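PDB 2I5E: hypothetical protein MM_2497, which is probably the guanylyltransferase that condenses (2S)-2-phospholactate with GTP to give (2S)-lactyl-2-diphospho-5'-guanosine in the biosynthesis of coenzyme F420. Local coordinates for residues K132-K140 against H149-Q158; Y192-E200 against G204-L211. All coordinates share one frame; numbering follows the deposited sequence.

Overall arrangement
Both contacts belong to the second half of the chain and follow one another without nesting or crossing. Contact 1 comes first: leaving strand 126-131 of the seven-stranded mixed sheet, the chain runs through the loop 132-140, enters helix 145-154 and folds back, so that 149-158 closes against the loop just before strand 160-162. The chain then passes through helices 175-184 and 188-194 to contact 2, where strands 197-201 and 206-210 form a two-stranded hairpin ending at the C terminus. The two contacts lie on opposite sides of the chain's centre, their own centres about 41 Å apart. Contact 1 ties the loop to helix 145-154 and its final turn; contact 2 reaches the second subunit of the dimer.

Contact 1 of 2, residues K132-K140 against H149-Q158; sequences KNPSKYRVK and HCSIATDSGQ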
loop_
_atom_site.group_PDB
_atom_site.type_symbol
_atom_site.label_atom_id
_atom_site.label_comp_id
_atom_site.label_asym_id
_atom_site.label_seq_id
_atom_site.Cartn_x
_atom_site.Cartn_y
_atom_site.Cartn_z
ATOM N N LYS A 132 -17.385 12.922 -9.746
ATOM C CA LYS A 132 -17.826 13.671 -10.940
ATOM C C LYS A 132 -19.170 14.339 -10.695
ATOM O O LYS A 132 -19.401 15.404 -11.200
ATOM C CB LYS A 132 -17.998 12.726 -12.121
ATOM C CG LYS A 132 -16.713 12.312 -12.748
ATOM C CD LYS A 132 -16.893 11.467 -13.990
ATOM C CE LYS A 132 -15.541 10.836 -14.299
ATOM N NZ LYS A 132 -15.836 9.894 -15.384
ATOM N N ASN A 133 -20.062 13.738 -9.925
ATOM C CA ASN A 133 -21.377 14.330 -9.698
ATOM C C ASN A 133 -21.681 14.651 -8.286
ATOM O O ASN A 133 -22.437 13.931 -7.662
ATOM C CB ASN A 133 -22.454 13.411 -10.266
ATOM C CG ASN A 133 -22.051 12.806 -11.644
ATOM O OD1 ASN A 133 -21.824 13.534 -12.675
ATOM N ND2 ASN A 133 -21.913 11.468 -11.668
ATOM N N PRO A 134 -21.202 15.756 -7.768
ATOM C CA PRO A 134 -21.300 16.015 -6.337
ATOM C C PRO A 134 -22.712 16.021 -5.784
ATOM O O PRO A 134 -22.937 15.859 -4.616
ATOM C CB PRO A 134 -20.659 17.382 -6.190
ATOM C CG PRO A 134 -20.246 17.805 -7.591
ATOM C CD PRO A 134 -20.219 16.617 -8.419
ATOM N N SER A 135 -23.669 16.191 -6.669
ATOM C CA SER A 135 -25.073 16.449 -6.295
ATOM C C SER A 135 -25.656 15.139 -5.856
ATOM O O SER A 135 -26.606 15.140 -5.096
ATOM C CB SER A 135 -25.890 17.049 -7.497
ATOM O OG SER A 135 -25.649 16.376 -8.748
ATOM N N LYS A 136 -25.020 14.040 -6.308
ATOM C CA LYS A 136 -25.452 12.646 -6.103
ATOM C C LYS A 136 -24.570 11.863 -5.107
ATOM O O LYS A 136 -24.770 10.669 -4.936
ATOM C CB LYS A 136 -25.442 11.894 -7.449
ATOM C CG LYS A 136 -26.773 11.900 -8.209
ATOM C CD LYS A 136 -26.776 10.757 -9.174
ATOM C CE LYS A 136 -28.124 10.056 -9.230
ATOM N NZ LYS A 136 -27.913 8.728 -9.924
ATOM N N TYR A 137 -23.618 12.532 -4.462
ATOM C CA TYR A 137 -22.654 11.899 -3.562
ATOM C C TYR A 137 -22.633 12.505 -2.199
ATOM O O TYR A 137 -22.787 13.714 -2.066
ATOM C CB TYR A 137 -21.253 11.934 -4.164
ATOM C CG TYR A 137 -20.419 10.773 -3.589
ATOM C CD1 TYR A 137 -20.618 9.444 -4.030
ATOM C CD2 TYR A 137 -19.471 11.007 -2.570
ATOM C CE1 TYR A 137 -19.849 8.377 -3.479
ATOM C CE2 TYR A 137 -18.700 9.955 -2.030
ATOM C CZ TYR A 137 -18.907 8.665 -2.466
ATOM O OH TYR A 137 -18.143 7.678 -1.905
ATOM N N ARG A 138 -22.447 11.677 -1.163
ATOM C CA ARG A 138 -22.323 12.129 0.218
ATOM C C ARG A 138 -21.037 11.478 0.820
ATOM O O ARG A 138 -20.765 10.354 0.545
ATOM C CB ARG A 138 -23.646 11.744 0.959
ATOM C CG ARG A 138 -23.569 11.658 2.502
ATOM C CD ARG A 138 -24.912 11.084 3.155
ATOM N NE ARG A 138 -25.037 9.613 3.020
ATOM C CZ ARG A 138 -24.362 8.724 3.762
ATOM N NH1 ARG A 138 -23.519 9.164 4.685
ATOM N NH2 ARG A 138 -24.528 7.399 3.604
ATOM N N VAL A 139 -20.192 12.184 1.553
ATOM C CA VAL A 139 -19.014 11.569 2.127
ATOM C C VAL A 139 -19.227 11.186 3.595
ATOM O O VAL A 139 -19.986 11.876 4.317
ATOM C CB VAL A 139 -17.722 12.520 2.156
ATOM C CG1 VAL A 139 -17.288 12.993 0.730
ATOM C CG2 VAL A 139 -17.951 13.690 3.079
ATOM N N LYS A 140 -18.432 10.209 4.064
ATOM C CA LYS A 140 -18.399 9.792 5.443
ATOM C C LYS A 140 -17.022 9.238 5.749
ATOM O O LYS A 140 -16.819 8.001 5.708
ATOM C CB LYS A 140 -19.451 8.722 5.714
ATOM C CG LYS A 140 -19.693 8.523 7.255
ATOM C CD LYS A 140 -20.794 7.476 7.422
ATOM C CE LYS A 140 -21.115 7.183 8.898
ATOM N NZ LYS A 140 -20.000 6.326 9.556
ATOM N N HIS A 149 -17.750 4.558 1.182
ATOM C CA HIS A 149 -17.760 5.356 -0.066
ATOM C C HIS A 149 -17.996 4.578 -1.349
ATOM O O HIS A 149 -18.587 5.090 -2.375
ATOM C CB HIS A 149 -16.400 6.142 -0.214
ATOM C CG HIS A 149 -16.226 7.231 0.798
ATOM N ND1 HIS A 149 -15.021 7.496 1.422
ATOM C CD2 HIS A 149 -17.087 8.190 1.228
ATOM C CE1 HIS A 149 -15.180 8.491 2.284
ATOM N NE2 HIS A 149 -16.410 8.958 2.166
ATOM N N CYS A 150 -17.522 3.338 -1.368
ATOM C CA CYS A 150 -17.870 2.504 -2.504
ATOM C C CYS A 150 -19.389 2.216 -2.437
ATOM O O CYS A 150 -20.056 2.134 -3.480
ATOM C CB CYS A 150 -17.140 1.168 -2.432
ATOM S SG CYS A 150 -15.368 1.285 -2.619
ATOM N N SER A 151 -19.913 1.995 -1.249
ATOM C CA SER A 151 -21.326 1.568 -1.162
ATOM C C SER A 151 -22.296 2.777 -1.198
ATOM O O SER A 151 -23.439 2.647 -1.673
ATOM C CB SER A 151 -21.578 0.613 0.027
ATOM O OG SER A 151 -22.188 1.280 1.105
ATOM N N ILE A 152 -21.827 3.938 -0.721
ATOM C CA ILE A 152 -22.477 5.241 -1.057
ATOM C C ILE A 152 -22.533 5.398 -2.587
ATOM O O ILE A 152 -23.544 5.793 -3.107
ATOM C CB ILE A 152 -21.894 6.525 -0.319
ATOM C CG1 ILE A 152 -22.111 6.490 1.192
ATOM C CG2 ILE A 152 -22.568 7.862 -0.839
ATOM C CD1 ILE A 152 -21.068 7.412 2.002
ATOM N N ALA A 153 -21.484 5.027 -3.320
ATOM C CA ALA A 153 -21.517 5.177 -4.735
ATOM C C ALA A 153 -22.538 4.231 -5.373
ATOM O O ALA A 153 -23.217 4.592 -6.343
ATOM C CB ALA A 153 -20.112 4.963 -5.351
ATOM N N THR A 154 -22.660 3.007 -4.863
ATOM C CA THR A 154 -23.405 2.048 -5.658
ATOM C C THR A 154 -24.902 2.191 -5.349
ATOM O O THR A 154 -25.671 2.180 -6.301
ATOM C CB THR A 154 -22.917 0.561 -5.555
ATOM O OG1 THR A 154 -23.292 -0.005 -4.297
ATOM C CG2 THR A 154 -21.412 0.411 -5.743
ATOM N N ASP A 155 -25.272 2.265 -4.055
ATOM C CA ASP A 155 -26.582 2.740 -3.574
ATOM C C ASP A 155 -27.155 4.000 -4.298
ATOM O O ASP A 155 -28.379 4.275 -4.207
ATOM C CB ASP A 155 -26.556 3.026 -2.079
ATOM C CG ASP A 155 -26.367 1.770 -1.228
ATOM O OD1 ASP A 155 -26.165 0.652 -1.774
ATOM O OD2 ASP A 155 -26.432 1.924 0.021
ATOM N N SER A 156 -26.273 4.732 -4.990
ATOM C CA SER A 156 -26.615 5.935 -5.708
ATOM C C SER A 156 -26.473 5.810 -7.255
ATOM O O SER A 156 -26.606 6.801 -7.987
ATOM C CB SER A 156 -25.804 7.132 -5.168
ATOM O OG SER A 156 -24.799 7.569 -6.087
ATOM N N GLY A 157 -26.230 4.613 -7.772
ATOM C CA GLY A 157 -26.369 4.425 -9.220
ATOM C C GLY A 157 -25.055 4.563 -9.931
ATOM O O GLY A 157 -24.887 4.088 -11.072
ATOM N N GLN A 158 -24.102 5.118 -9.202
ATOM C CA GLN A 158 -22.826 5.507 -9.723
ATOM C C GLN A 158 -21.744 4.416 -9.614
ATOM O O GLN A 158 -21.645 3.708 -8.606
ATOM C CB GLN A 158 -22.430 6.747 -8.982
ATOM C CG GLN A 158 -23.462 7.896 -9.264
ATOM C CD GLN A 158 -22.847 9.163 -8.901
ATOM O OE1 GLN A 158 -22.069 9.758 -9.689
ATOM N NE2 GLN A 158 -23.075 9.558 -7.658
HETATM O O HOH W 1 -20.116 11.186 -8.969
#
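The irregular segment 132-140 runs past the end of helix 145-154 and the turn that follows it, with CA atoms of Tyr137 and Ala153 6.9 Å apart and Lys136 facing Ser156. Tyr137 fills the middle. With CG anti to the backbone N (chi1 -154°), its ring reaches the helix, where Ile152 CG2 lies over one face in a CH-pi contact, 4.1 Å from the ring centroid, and Ala153 CB meets the ring edge. Tyr137 OH donates to His149 O, although its exact position is less certain. Leu129, Ile131 and Val116 of the main sheet also pack on this ring. Ile152 serves a second flat group: its CG1 and CD1 lie against one face of the Arg138 guanidinium, with NH2 3.5 Å from CG1. At one end His149 accepts the backbone N-H of Lys140 on NE2, a 3.0 Å bond that is nearly straight (173°) though tilted from the ring plane; ND1 is hydrogen-bonded to Thr126 OG1, so both ring nitrogens are engaged. At the other end Gln158 extends its amide between Asn133 and Lys136. Asn133 ND2 gives a 2.6 Å hydrogen bond to Gln158 OE1, in its own amide plane but tilted from the acceptor's carbonyl plane, and a water bridges the same oxygen to Asn133 N. Gln158 NE2 turns back to Ser156 OG, 3.1 Å away, and lies beside Lys136 CB. Lys136 NZ reaches round to Ser156 O at 3.0 Å. Gly157, with positive phi, is the C' residue of the Schellman motif that ends the helix. Apolar packing of Tyr137 and Ile152 thus lies between the His149-Lys140 bond and the Asn133-Gln158 and Lys136-Ser156 bonds; Ser156 OG helps set the rotation of the Gln158 amide, whose OE1 joins turn to loop.

Contact 2 of 2, residues Y192-E200 against G204-L211; sequences YIESKFRLE and GRVGLVPL
Phe197 and Leu208 form the apolar centre of this C-terminal beta hairpin, in which the short axes of strands 197-200 and 206-210 run antiparallel, 150° apart. Leu208, its CG anti to the backbone N (chi1 -173°), lays CD2 over one face of the Phe197 ring in a CH-pi contact, 4.1 Å from the centroid, while CD1 touches Phe197 CB. Val22 and Leu23 also pack on Phe197. Farther along, on the sheet face carrying Leu199 and Leu208, Leu199 CB meets Val206 CG1 at 3.7 Å; Ile183 and Val179 of helix 175-184 touch this pair. Four backbone bonds hold the strands, as Arg198 and Val209 exchange N-H and C=O in both directions, and Glu200 and Gly207 do the same. A fifth, Leu211 N to Lys196 O, 3.1 Å, extends the pairing toward helix 188-194. Leu211 sets CD2 against the aliphatic part of Arg198, 3.6 Å from its CD. At the far end Arg205 forms a salt bridge with Asp173 of the second subunit, and Val206 packs on Gly123 of that subunit, so the hairpin takes part in the dimer interface. The face bearing Arg198, Glu200 and Val209 carries the polar groups: Val209 CG2 sits over the centre of the Arg198 guanidinium, whose NH2 forms a 2.9 Å salt bridge to Glu200 OE2, approaching from above the carboxylate plane.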
loop_
_atom_site.group_PDB
_atom_site.type_symbol
_atom_site.label_atom_id
_atom_site.label_comp_id
_atom_site.label_asym_id
_atom_site.label_seq_id
_atom_site.Cartn_x
_atom_site.Cartn_y
_atom_site.Cartn_z
ATOM N N TYR A 192 12.739 16.217 6.809
ATOM C CA TYR A 192 12.480 16.625 8.184
ATOM C C TYR A 192 12.644 15.434 9.110
ATOM O O TYR A 192 13.345 15.482 10.108
ATOM C CB TYR A 192 11.039 17.261 8.285
ATOM C CG TYR A 192 10.607 17.742 9.696
ATOM C CD1 TYR A 192 10.985 19.014 10.172
ATOM C CD2 TYR A 192 9.865 16.926 10.543
ATOM C CE1 TYR A 192 10.662 19.484 11.469
ATOM C CE2 TYR A 192 9.507 17.365 11.851
ATOM C CZ TYR A 192 9.906 18.667 12.296
ATOM O OH TYR A 192 9.520 19.144 13.563
ATOM N N ILE A 193 11.979 14.347 8.758
ATOM C CA ILE A 193 12.077 13.062 9.468
ATOM C C ILE A 193 13.496 12.539 9.380
ATOM O O ILE A 193 14.032 12.119 10.353
ATOM C CB ILE A 193 11.070 12.006 8.838
ATOM C CG1 ILE A 193 9.653 12.500 9.017
ATOM C CG2 ILE A 193 11.273 10.597 9.512
ATOM C CD1 ILE A 193 9.260 12.638 10.488
ATOM N N GLU A 194 14.086 12.543 8.179
ATOM C CA GLU A 194 15.483 12.003 8.015
ATOM C C GLU A 194 16.499 12.716 8.921
ATOM O O GLU A 194 17.441 12.113 9.342
ATOM C CB GLU A 194 15.932 12.093 6.563
ATOM C CG GLU A 194 16.883 10.941 6.303
ATOM C CD GLU A 194 17.655 11.077 5.075
ATOM O OE1 GLU A 194 17.138 11.786 4.173
ATOM O OE2 GLU A 194 18.784 10.494 5.012
ATOM N N SER A 195 16.209 13.983 9.276
ATOM C CA SER A 195 17.012 14.791 10.180
ATOM C C SER A 195 16.864 14.385 11.624
ATOM O O SER A 195 17.634 14.820 12.456
ATOM C CB SER A 195 16.685 16.310 9.950
ATOM O OG SER A 195 15.479 16.713 10.599
ATOM N N LYS A 196 15.887 13.546 11.944
ATOM C CA LYS A 196 15.643 13.160 13.293
ATOM C C LYS A 196 15.769 11.677 13.491
ATOM O O LYS A 196 15.959 11.292 14.600
ATOM C CB LYS A 196 14.235 13.638 13.787
ATOM C CG LYS A 196 14.026 15.221 13.680
ATOM C CD LYS A 196 12.519 15.634 13.944
ATOM C CE LYS A 196 12.414 17.141 14.087
ATOM N NZ LYS A 196 12.623 17.523 15.541
ATOM N N PHE A 197 15.602 10.850 12.445
ATOM C CA PHE A 197 15.688 9.380 12.583
ATOM C C PHE A 197 16.473 8.736 11.453
ATOM O O PHE A 197 16.649 9.307 10.376
ATOM C CB PHE A 197 14.288 8.751 12.572
ATOM C CG PHE A 197 13.345 9.344 13.558
ATOM C CD1 PHE A 197 13.189 8.737 14.809
ATOM C CD2 PHE A 197 12.561 10.461 13.214
ATOM C CE1 PHE A 197 12.303 9.245 15.760
ATOM C CE2 PHE A 197 11.653 10.996 14.136
ATOM C CZ PHE A 197 11.542 10.423 15.433
ATOM N N ARG A 198 16.858 7.498 11.672
ATOM C CA ARG A 198 17.420 6.621 10.698
ATOM C C ARG A 198 16.647 5.332 10.705
ATOM O O ARG A 198 15.983 4.997 11.689
ATOM C CB ARG A 198 18.902 6.307 11.097
ATOM C CG ARG A 198 19.115 6.481 12.551
ATOM C CD ARG A 198 20.568 6.386 12.976
ATOM N NE ARG A 198 20.756 5.004 12.974
ATOM C CZ ARG A 198 21.039 4.216 14.003
ATOM N NH1 ARG A 198 21.286 4.662 15.221
ATOM N NH2 ARG A 198 21.116 2.923 13.713
ATOM N N LEU A 199 16.765 4.555 9.626
ATOM C CA LEU A 199 16.320 3.143 9.599
ATOM C C LEU A 199 17.358 2.152 10.182
ATOM O O LEU A 199 18.526 2.232 9.935
ATOM C CB LEU A 199 15.976 2.752 8.149
ATOM C CG LEU A 199 14.926 3.726 7.567
ATOM C CD1 LEU A 199 14.629 3.530 6.079
ATOM C CD2 LEU A 199 13.564 3.683 8.394
ATOM N N GLU A 200 16.923 1.191 10.943
ATOM C CA GLU A 200 17.864 0.218 11.464
ATOM C C GLU A 200 17.285 -1.174 11.271
ATOM O O GLU A 200 16.096 -1.356 11.476
ATOM C CB GLU A 200 18.009 0.480 12.969
ATOM C CG GLU A 200 18.538 -0.648 13.795
ATOM C CD GLU A 200 19.203 -0.117 15.033
ATOM O OE1 GLU A 200 18.524 -0.126 16.072
ATOM O OE2 GLU A 200 20.362 0.368 14.935
ATOM N N GLY A 204 15.740 -9.085 11.164
ATOM C CA GLY A 204 15.579 -9.102 9.747
ATOM C C GLY A 204 14.456 -8.136 9.386
ATOM O O GLY A 204 13.873 -8.240 8.295
ATOM N N ARG A 205 14.173 -7.164 10.262
ATOM C CA ARG A 205 13.230 -6.102 9.853
ATOM C C ARG A 205 13.707 -4.653 10.062
ATOM O O ARG A 205 14.561 -4.419 10.878
ATOM C CB ARG A 205 11.754 -6.413 10.260
ATOM C CG ARG A 205 11.537 -6.841 11.667
ATOM C CD ARG A 205 10.437 -7.993 11.802
ATOM N NE ARG A 205 9.331 -7.960 10.825
ATOM C CZ ARG A 205 8.743 -9.040 10.236
ATOM N NH1 ARG A 205 9.123 -10.322 10.439
ATOM N NH2 ARG A 205 7.756 -8.840 9.386
ATOM N N VAL A 206 13.164 -3.708 9.288
ATOM C CA VAL A 206 13.474 -2.267 9.330
ATOM C C VAL A 206 12.700 -1.578 10.462
ATOM O O VAL A 206 11.490 -1.795 10.617
ATOM C CB VAL A 206 13.110 -1.560 8.027
ATOM C CG1 VAL A 206 13.644 -0.097 8.012
ATOM C CG2 VAL A 206 13.663 -2.247 6.854
ATOM N N GLY A 207 13.369 -0.730 11.237
ATOM C CA GLY A 207 12.716 -0.007 12.334
ATOM C C GLY A 207 13.213 1.400 12.298
ATOM O O GLY A 207 14.336 1.636 11.843
ATOM N N LEU A 208 12.423 2.311 12.824
ATOM C CA LEU A 208 12.779 3.702 12.983
ATOM C C LEU A 208 13.458 3.979 14.323
ATOM O O LEU A 208 12.927 3.672 15.353
ATOM C CB LEU A 208 11.508 4.506 12.895
ATOM C CG LEU A 208 11.566 5.997 12.878
ATOM C CD1 LEU A 208 11.665 6.400 11.509
ATOM C CD2 LEU A 208 10.349 6.514 13.466
ATOM N N VAL A 209 14.625 4.573 14.308
ATOM C CA VAL A 209 15.339 4.805 15.540
ATOM C C VAL A 209 15.824 6.211 15.441
ATOM O O VAL A 209 16.033 6.673 14.339
ATOM C CB VAL A 209 16.433 3.756 15.840
ATOM C CG1 VAL A 209 15.701 2.432 16.113
ATOM C CG2 VAL A 209 17.413 3.565 14.685
ATOM N N PRO A 210 15.851 6.937 16.581
ATOM C CA PRO A 210 16.273 8.383 16.590
ATOM C C PRO A 210 17.779 8.469 16.385
ATOM O O PRO A 210 18.473 7.489 16.627
ATOM C CB PRO A 210 15.919 8.854 18.011
ATOM C CG PRO A 210 15.038 7.683 18.628
ATOM C CD PRO A 210 15.494 6.441 17.941
ATOM N N LEU A 211 18.257 9.603 15.886
ATOM C CA LEU A 211 19.688 9.874 15.739
ATOM C C LEU A 211 20.153 10.456 17.062
ATOM O O LEU A 211 19.330 11.114 17.763
ATOM C CB LEU A 211 19.918 10.972 14.684
ATOM C CG LEU A 211 19.445 10.959 13.229
ATOM C CD1 LEU A 211 19.715 12.338 12.711
ATOM C CD2 LEU A 211 20.208 9.948 12.424
#